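Local coordinates for amidase (Bacillus anthracis, PDB 5EWQ), which probably hydrolyses carboxylic acid amides to the acid and ammonia, as a member of the amidase signature family, at residues Y464-N476 / G498-P510. Residues are numbered along the deposited sequence; the frame is centred on the assembly and turned at random.
Sequences YPELAVPAGYDNN and GYAYEQQSKNRKP
Val469 meets Tyr501 where the last helix of the chain, 491-503, packs on strand 466-473 of the mixed 11-stranded sheet in this amidase-family fold. Short segments of the two run nearly parallel, with their axes 8.8 Å from each other. The contact is tight from Leu467 to Asn507. With chi1 of 178° placing Val469 CG1 opposite the backbone N, that methyl meets the edge of the Tyr501 ring, 3.5 Å from CD2, as the valine and tyrosine side chains pass one another. Tyr501 OH continues to the CB of Ala471, while Phe484 packs edge-to-face with its ring and Ile335 and Leu339 of helix 329-341 also touch it. Gly498 lets the backbone come close: its CA lies 3.8 Å from Leu467 CD2.

Beyond the helix the chain bends in toward the end of the strand, and polar contacts join the apolar ones. Asn507 sits beside the classic beta bulge that Ala471 and Gly472 form opposite Val480. Its ND2 donates to Pro470 O (3.2 Å) with an N-H...O angle of 136°, whereas OD1 accepts from Lys334. Pro470 CB and Arg508 CB lie side by side, and the guanidinium reaches Asn47, with NH2 hydrogen-bonded to its OD1.

Packing is looser toward the exposed Lys509, whose extended side chain departs from the contact after CB passes 3.7 Å from Tyr473 OH. The partly exposed Tyr473 nevertheless closes this end, its hydroxyl also hydrogen-bonded to Ser237: Lys509 N approaches in the ring plane and donates to Tyr473 OH at 2.6 Å, almost straight at 169°.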
ATOM      1  N   TYR A 464       8.966  -3.671  13.165  1.00 71.82           N
ATOM      2  CA  TYR A 464       9.824  -2.574  12.733  1.00 71.92           C
ATOM      3  C   TYR A 464       9.332  -1.981  11.416  1.00 65.01           C
ATOM      4  O   TYR A 464       8.828  -2.705  10.556  1.00 72.70           O
ATOM      5  CB  TYR A 464      11.272  -3.050  12.598  1.00 76.88           C
ATOM      6  CG  TYR A 464      12.004  -3.146  13.919  1.00 86.22           C
ATOM      7  CD1 TYR A 464      11.601  -4.045  14.895  1.00 84.39           C
ATOM      8  CD2 TYR A 464      13.101  -2.339  14.186  1.00 93.63           C
ATOM      9  CE1 TYR A 464      12.267  -4.135  16.103  1.00 89.67           C
ATOM     10  CE2 TYR A 464      13.774  -2.422  15.389  1.00 95.95           C
ATOM     11  CZ  TYR A 464      13.353  -3.323  16.343  1.00 92.84           C
ATOM     12  OH  TYR A 464      14.019  -3.408  17.543  1.00 93.99           O
ATOM     13  N   PRO A 465       9.475  -0.657  11.256  1.00 67.27           N
ATOM     14  CA  PRO A 465       8.988   0.042  10.062  1.00 51.49           C
ATOM     15  C   PRO A 465       9.798  -0.268   8.803  1.00 53.40           C
ATOM     16  O   PRO A 465      10.993  -0.550   8.886  1.00 60.25           O
ATOM     17  CB  PRO A 465       9.124   1.518  10.442  1.00 53.00           C
ATOM     18  CG  PRO A 465      10.225   1.543  11.439  1.00 58.01           C
ATOM     19  CD  PRO A 465      10.076   0.273  12.228  1.00 62.82           C
ATOM     20  N   GLU A 466       9.136  -0.211   7.652  1.00 58.67           N
ATOM     21  CA  GLU A 466       9.777  -0.473   6.368  1.00 47.93           C
ATOM     22  C   GLU A 466       9.443   0.628   5.371  1.00 49.12           C
ATOM     23  O   GLU A 466       8.297   1.063   5.285  1.00 52.67           O
ATOM     24  CB  GLU A 466       9.335  -1.827   5.811  1.00 46.02           C
ATOM     25  CG  GLU A 466       9.564  -3.001   6.742  1.00 51.74           C
ATOM     26  CD  GLU A 466       8.768  -4.220   6.328  1.00 58.52           C
ATOM     27  OE1 GLU A 466       7.958  -4.105   5.384  1.00 42.05           O
ATOM     28  OE2 GLU A 466       8.946  -5.290   6.946  1.00 70.49           O
ATOM     29  N   LEU A 467      10.441   1.076   4.615  1.00 48.07           N
ATOM     30  CA  LEU A 467      10.225   2.129   3.628  1.00 53.58           C
ATOM     31  C   LEU A 467      10.806   1.760   2.265  1.00 56.65           C
ATOM     32  O   LEU A 467      12.017   1.594   2.120  1.00 62.76           O
ATOM     33  CB  LEU A 467      10.832   3.448   4.111  1.00 53.98           C
ATOM     34  CG  LEU A 467      10.611   4.654   3.196  1.00 47.57           C
ATOM     35  CD1 LEU A 467       9.126   4.935   3.032  1.00 44.22           C
ATOM     36  CD2 LEU A 467      11.336   5.878   3.730  1.00 48.76           C
ATOM     37  N   ALA A 468       9.934   1.641   1.269  1.00 42.40           N
ATOM     38  CA  ALA A 468      10.352   1.287  -0.083  1.00 40.26           C
ATOM     39  C   ALA A 468      10.586   2.528  -0.938  1.00 48.47           C
ATOM     40  O   ALA A 468       9.735   3.412  -1.011  1.00 47.28           O
ATOM     41  CB  ALA A 468       9.317   0.387  -0.734  1.00 48.98           C
ATOM     42  N   VAL A 469      11.748   2.588  -1.582  1.00 54.66           N
ATOM     43  CA  VAL A 469      12.106   3.712  -2.444  1.00 51.03           C
ATOM     44  C   VAL A 469      12.628   3.195  -3.784  1.00 55.37           C
ATOM     45  O   VAL A 469      13.486   2.314  -3.813  1.00 62.58           O
ATOM     46  CB  VAL A 469      13.175   4.616  -1.783  1.00 50.15           C
ATOM     47  CG1 VAL A 469      13.570   5.756  -2.710  1.00 52.00           C
ATOM     48  CG2 VAL A 469      12.674   5.161  -0.454  1.00 45.39           C
ATOM     49  N   PRO A 470      12.097   3.734  -4.898  1.00 53.51           N
ATOM     50  CA  PRO A 470      12.507   3.346  -6.254  1.00 46.44           C
ATOM     51  C   PRO A 470      14.023   3.366  -6.450  1.00 53.15           C
ATOM     52  O   PRO A 470      14.647   4.423  -6.345  1.00 55.29           O
ATOM     53  CB  PRO A 470      11.834   4.402  -7.134  1.00 42.96           C
ATOM     54  CG  PRO A 470      10.621   4.792  -6.369  1.00 38.27           C
ATOM     55  CD  PRO A 470      11.009   4.728  -4.917  1.00 49.90           C
ATOM     56  N   ALA A 471      14.600   2.203  -6.734  1.00 52.20           N
ATOM     57  CA  ALA A 471      16.048   2.078  -6.859  1.00 43.85           C
ATOM     58  C   ALA A 471      16.498   2.023  -8.316  1.00 56.98           C
ATOM     59  O   ALA A 471      17.695   2.020  -8.601  1.00 76.82           O
ATOM     60  CB  ALA A 471      16.533   0.845  -6.113  1.00 50.73           C
ATOM     61  N   GLY A 472      15.538   1.975  -9.235  1.00 58.88           N
ATOM     62  CA  GLY A 472      15.855   1.969 -10.652  1.00 42.37           C
ATOM     63  C   GLY A 472      15.188   0.854 -11.431  1.00 40.79           C
ATOM     64  O   GLY A 472      14.143   0.340 -11.033  1.00 42.47           O
ATOM     65  N   TYR A 473      15.800   0.483 -12.551  1.00 41.51           N
ATOM     66  CA  TYR A 473      15.247  -0.535 -13.436  1.00 44.54           C
ATOM     67  C   TYR A 473      16.360  -1.421 -13.988  1.00 50.89           C
ATOM     68  O   TYR A 473      17.420  -0.928 -14.375  1.00 64.61           O
ATOM     69  CB  TYR A 473      14.468   0.115 -14.583  1.00 39.65           C
ATOM     70  CG  TYR A 473      13.511   1.200 -14.137  1.00 44.43           C
ATOM     71  CD1 TYR A 473      12.209   0.893 -13.762  1.00 46.76           C
ATOM     72  CD2 TYR A 473      13.911   2.529 -14.086  1.00 39.88           C
ATOM     73  CE1 TYR A 473      11.332   1.881 -13.351  1.00 46.78           C
ATOM     74  CE2 TYR A 473      13.042   3.522 -13.676  1.00 46.16           C
ATOM     75  CZ  TYR A 473      11.755   3.193 -13.311  1.00 48.36           C
ATOM     76  OH  TYR A 473      10.885   4.179 -12.902  1.00 49.69           O
ATOM     77  N   ASP A 474      16.115  -2.728 -14.029  1.00 41.37           N
ATOM     78  CA  ASP A 474      17.120  -3.675 -14.501  1.00 42.94           C
ATOM     79  C   ASP A 474      17.301  -3.587 -16.015  1.00 50.15           C
ATOM     80  O   ASP A 474      16.761  -2.690 -16.663  1.00 49.34           O
ATOM     81  CB  ASP A 474      16.747  -5.103 -14.091  1.00 47.96           C
ATOM     82  CG  ASP A 474      15.453  -5.578 -14.725  1.00 63.42           C
ATOM     83  OD1 ASP A 474      14.689  -4.731 -15.231  1.00 76.80           O
ATOM     84  OD2 ASP A 474      15.197  -6.801 -14.712  1.00 60.62           O
ATOM     85  N   ASN A 475      18.059  -4.525 -16.573  1.00 49.17           N
ATOM     86  CA  ASN A 475      18.366  -4.515 -17.999  1.00 59.51           C
ATOM     87  C   ASN A 475      17.140  -4.757 -18.875  1.00 60.09           C
ATOM     88  O   ASN A 475      17.130  -4.402 -20.053  1.00 56.51           O
ATOM     89  CB  ASN A 475      19.441  -5.558 -18.316  1.00 67.60           C
ATOM     90  CG  ASN A 475      20.744  -5.292 -17.588  1.00 81.79           C
ATOM     91  OD1 ASN A 475      21.062  -4.150 -17.255  1.00 82.31           O
ATOM     92  ND2 ASN A 475      21.509  -6.350 -17.337  1.00 77.54           N
ATOM     93  N   ASN A 476      16.106  -5.362 -18.296  1.00 58.19           N
ATOM     94  CA  ASN A 476      14.875  -5.634 -19.028  1.00 48.99           C
ATOM     95  C   ASN A 476      13.829  -4.543 -18.825  1.00 44.80           C
ATOM     96  O   ASN A 476      12.789  -4.538 -19.484  1.00 50.70           O
ATOM     97  CB  ASN A 476      14.301  -6.991 -18.618  1.00 46.65           C
ATOM     98  CG  ASN A 476      15.105  -8.151 -19.167  1.00 69.11           C
ATOM     99  OD1 ASN A 476      15.632  -8.085 -20.277  1.00 69.88           O
ATOM    100  ND2 ASN A 476      15.204  -9.224 -18.389  1.00 81.38           N
ATOM    101  N   GLY A 498      15.027   7.968   3.809  1.00 56.21           N
ATOM    102  CA  GLY A 498      14.433   7.663   2.520  1.00 53.39           C
ATOM    103  C   GLY A 498      14.393   8.852   1.579  1.00 71.50           C
ATOM    104  O   GLY A 498      14.622   8.708   0.378  1.00 77.17           O
ATOM    105  N   TYR A 499      14.102  10.029   2.126  1.00 67.39           N
ATOM    106  CA  TYR A 499      14.032  11.251   1.332  1.00 65.72           C
ATOM    107  C   TYR A 499      15.403  11.629   0.783  1.00 72.02           C
ATOM    108  O   TYR A 499      15.522  12.088  -0.354  1.00 67.52           O
ATOM    109  CB  TYR A 499      13.465  12.403   2.165  1.00 57.39           C
ATOM    110  CG  TYR A 499      13.331  13.706   1.409  1.00 60.69           C
ATOM    111  CD1 TYR A 499      12.233  13.948   0.595  1.00 56.33           C
ATOM    112  CD2 TYR A 499      14.300  14.696   1.516  1.00 61.38           C
ATOM    113  CE1 TYR A 499      12.106  15.137  -0.097  1.00 59.15           C
ATOM    114  CE2 TYR A 499      14.181  15.888   0.828  1.00 64.76           C
ATOM    115  CZ  TYR A 499      13.082  16.104   0.023  1.00 66.73           C
ATOM    116  OH  TYR A 499      12.958  17.289  -0.664  1.00 69.28           O
ATOM    117  N   ALA A 500      16.434  11.433   1.597  1.00 75.56           N
ATOM    118  CA  ALA A 500      17.795  11.770   1.202  1.00 90.36           C
ATOM    119  C   ALA A 500      18.298  10.834   0.108  1.00 93.42           C
ATOM    120  O   ALA A 500      18.996  11.261  -0.811  1.00 94.20           O
ATOM    121  CB  ALA A 500      18.720  11.729   2.404  1.00 90.84           C
ATOM    122  N   TYR A 501      17.941   9.556   0.208  1.00 85.63           N
ATOM    123  CA  TYR A 501      18.319   8.582  -0.810  1.00 76.20           C
ATOM    124  C   TYR A 501      17.547   8.818  -2.102  1.00 61.44           C
ATOM    125  O   TYR A 501      18.067   8.603  -3.196  1.00 63.03           O
ATOM    126  CB  TYR A 501      18.084   7.154  -0.313  1.00 55.52           C
ATOM    127  CG  TYR A 501      18.160   6.114  -1.410  1.00 63.97           C
ATOM    128  CD1 TYR A 501      19.381   5.746  -1.961  1.00 69.54           C
ATOM    129  CD2 TYR A 501      17.011   5.504  -1.899  1.00 62.27           C
ATOM    130  CE1 TYR A 501      19.456   4.800  -2.966  1.00 73.24           C
ATOM    131  CE2 TYR A 501      17.076   4.556  -2.904  1.00 51.38           C
ATOM    132  CZ  TYR A 501      18.301   4.208  -3.433  1.00 62.98           C
ATOM    133  OH  TYR A 501      18.372   3.265  -4.432  1.00 56.41           O
ATOM    134  N   GLU A 502      16.302   9.264  -1.966  1.00 63.07           N
ATOM    135  CA  GLU A 502      15.443   9.512  -3.117  1.00 66.54           C
ATOM    136  C   GLU A 502      15.949  10.677  -3.961  1.00 71.38           C
ATOM    137  O   GLU A 502      16.050  10.571  -5.183  1.00 81.73           O
ATOM    138  CB  GLU A 502      14.011   9.790  -2.660  1.00 50.03           C
ATOM    139  CG  GLU A 502      13.051  10.097  -3.793  1.00 48.25           C
ATOM    140  CD  GLU A 502      11.720  10.626  -3.298  1.00 63.06           C
ATOM    141  OE1 GLU A 502      11.722  11.518  -2.423  1.00 67.31           O
ATOM    142  OE2 GLU A 502      10.674  10.146  -3.781  1.00 63.90           O
ATOM    143  N   GLN A 503      16.264  11.786  -3.301  1.00 68.06           N
ATOM    144  CA  GLN A 503      16.684  12.998  -3.995  1.00 57.27           C
ATOM    145  C   GLN A 503      18.105  12.889  -4.537  1.00 60.23           C
ATOM    146  O   GLN A 503      18.428  13.473  -5.572  1.00 64.52           O
ATOM    147  CB  GLN A 503      16.572  14.208  -3.065  1.00 64.65           C
ATOM    148  CG  GLN A 503      15.151  14.514  -2.618  1.00 67.97           C
ATOM    149  CD  GLN A 503      14.244  14.900  -3.770  1.00 70.56           C
ATOM    150  OE1 GLN A 503      14.702  15.407  -4.796  1.00 75.63           O
ATOM    151  NE2 GLN A 503      12.947  14.660  -3.609  1.00 68.68           N
ATOM    152  N   GLN A 504      18.953  12.140  -3.839  1.00 59.73           N
ATOM    153  CA  GLN A 504      20.340  11.969  -4.260  1.00 63.36           C
ATOM    154  C   GLN A 504      20.497  10.772  -5.193  1.00 75.24           C
ATOM    155  O   GLN A 504      21.543  10.122  -5.212  1.00 84.02           O
ATOM    156  CB  GLN A 504      21.254  11.807  -3.044  1.00 65.60           C
ATOM    157  N   SER A 505      19.454  10.488  -5.966  1.00 73.42           N
ATOM    158  CA  SER A 505      19.476   9.380  -6.914  1.00 71.53           C
ATOM    159  C   SER A 505      18.476   9.603  -8.046  1.00 69.01           C
ATOM    160  O   SER A 505      18.842   9.553  -9.221  1.00 80.04           O
ATOM    161  CB  SER A 505      19.183   8.058  -6.203  1.00 64.66           C
ATOM    162  OG  SER A 505      17.903   8.078  -5.596  1.00 70.71           O
ATOM    163  N   LYS A 506      17.220   9.850  -7.676  1.00 56.89           N
ATOM    164  CA  LYS A 506      16.140  10.088  -8.634  1.00 58.00           C
ATOM    165  C   LYS A 506      16.046   8.984  -9.682  1.00 62.73           C
ATOM    166  O   LYS A 506      16.287   9.219 -10.866  1.00 61.21           O
ATOM    167  CB  LYS A 506      16.321  11.443  -9.324  1.00 59.28           C
ATOM    168  CG  LYS A 506      16.190  12.642  -8.400  1.00 69.79           C
ATOM    169  CD  LYS A 506      16.374  13.943  -9.166  1.00 78.83           C
ATOM    170  CE  LYS A 506      16.201  15.151  -8.260  1.00 81.47           C
ATOM    171  NZ  LYS A 506      16.404  16.427  -9.000  1.00 82.79           N
ATOM    172  N   ASN A 507      15.695   7.781  -9.242  1.00 64.44           N
ATOM    173  CA  ASN A 507      15.626   6.632 -10.136  1.00 54.51           C
ATOM    174  C   ASN A 507      14.268   6.482 -10.811  1.00 48.36           C
ATOM    175  O   ASN A 507      14.165   5.899 -11.890  1.00 54.80           O
ATOM    176  CB  ASN A 507      15.958   5.347  -9.377  1.00 56.43           C
ATOM    177  CG  ASN A 507      17.340   5.377  -8.755  1.00 70.14           C
ATOM    178  OD1 ASN A 507      18.345   5.190  -9.439  1.00 76.11           O
ATOM    179  ND2 ASN A 507      17.395   5.603  -7.447  1.00 73.66           N
ATOM    180  N   ARG A 508      13.229   7.010 -10.174  1.00 47.58           N
ATOM    181  CA  ARG A 508      11.866   6.809 -10.655  1.00 54.05           C
ATOM    182  C   ARG A 508      11.588   7.553 -11.956  1.00 54.65           C
ATOM    183  O   ARG A 508      11.762   8.768 -12.041  1.00 63.00           O
ATOM    184  CB  ARG A 508      10.852   7.243  -9.595  1.00 52.90           C
ATOM    185  CG  ARG A 508       9.471   6.641  -9.799  1.00 50.92           C
ATOM    186  CD  ARG A 508       8.411   7.368  -8.992  1.00 57.13           C
ATOM    187  NE  ARG A 508       7.720   8.374  -9.792  1.00 65.35           N
ATOM    188  CZ  ARG A 508       6.632   8.130 -10.516  1.00 63.04           C
ATOM    189  NH1 ARG A 508       6.110   6.911 -10.541  1.00 58.07           N
ATOM    190  NH2 ARG A 508       6.065   9.103 -11.217  1.00 79.00           N
ATOM    191  N   LYS A 509      11.156   6.806 -12.967  1.00 47.29           N
ATOM    192  CA  LYS A 509      10.703   7.390 -14.224  1.00 46.82           C
ATOM    193  C   LYS A 509       9.227   7.075 -14.439  1.00 54.17           C
ATOM    194  O   LYS A 509       8.791   5.947 -14.207  1.00 54.43           O
ATOM    195  CB  LYS A 509      11.528   6.866 -15.403  1.00 45.76           C
ATOM    196  CG  LYS A 509      12.984   7.297 -15.406  1.00 59.51           C
ATOM    197  CD  LYS A 509      13.688   6.800 -16.660  1.00 71.01           C
ATOM    198  CE  LYS A 509      15.138   7.249 -16.705  1.00 86.30           C
ATOM    199  NZ  LYS A 509      15.822   6.782 -17.944  1.00 93.19           N
ATOM    200  N   PRO A 510       8.449   8.078 -14.874  1.00 54.89           N
ATOM    201  CA  PRO A 510       7.028   7.884 -15.185  1.00 50.49           C
ATOM    202  C   PRO A 510       6.822   6.824 -16.263  1.00 55.36           C
ATOM    203  O   PRO A 510       7.496   6.865 -17.293  1.00 71.86           O
ATOM    204  CB  PRO A 510       6.584   9.264 -15.678  1.00 61.14           C
ATOM    205  CG  PRO A 510       7.552  10.217 -15.060  1.00 62.93           C
ATOM    206  CD  PRO A 510       8.860   9.484 -15.028  1.00 63.63           C
TER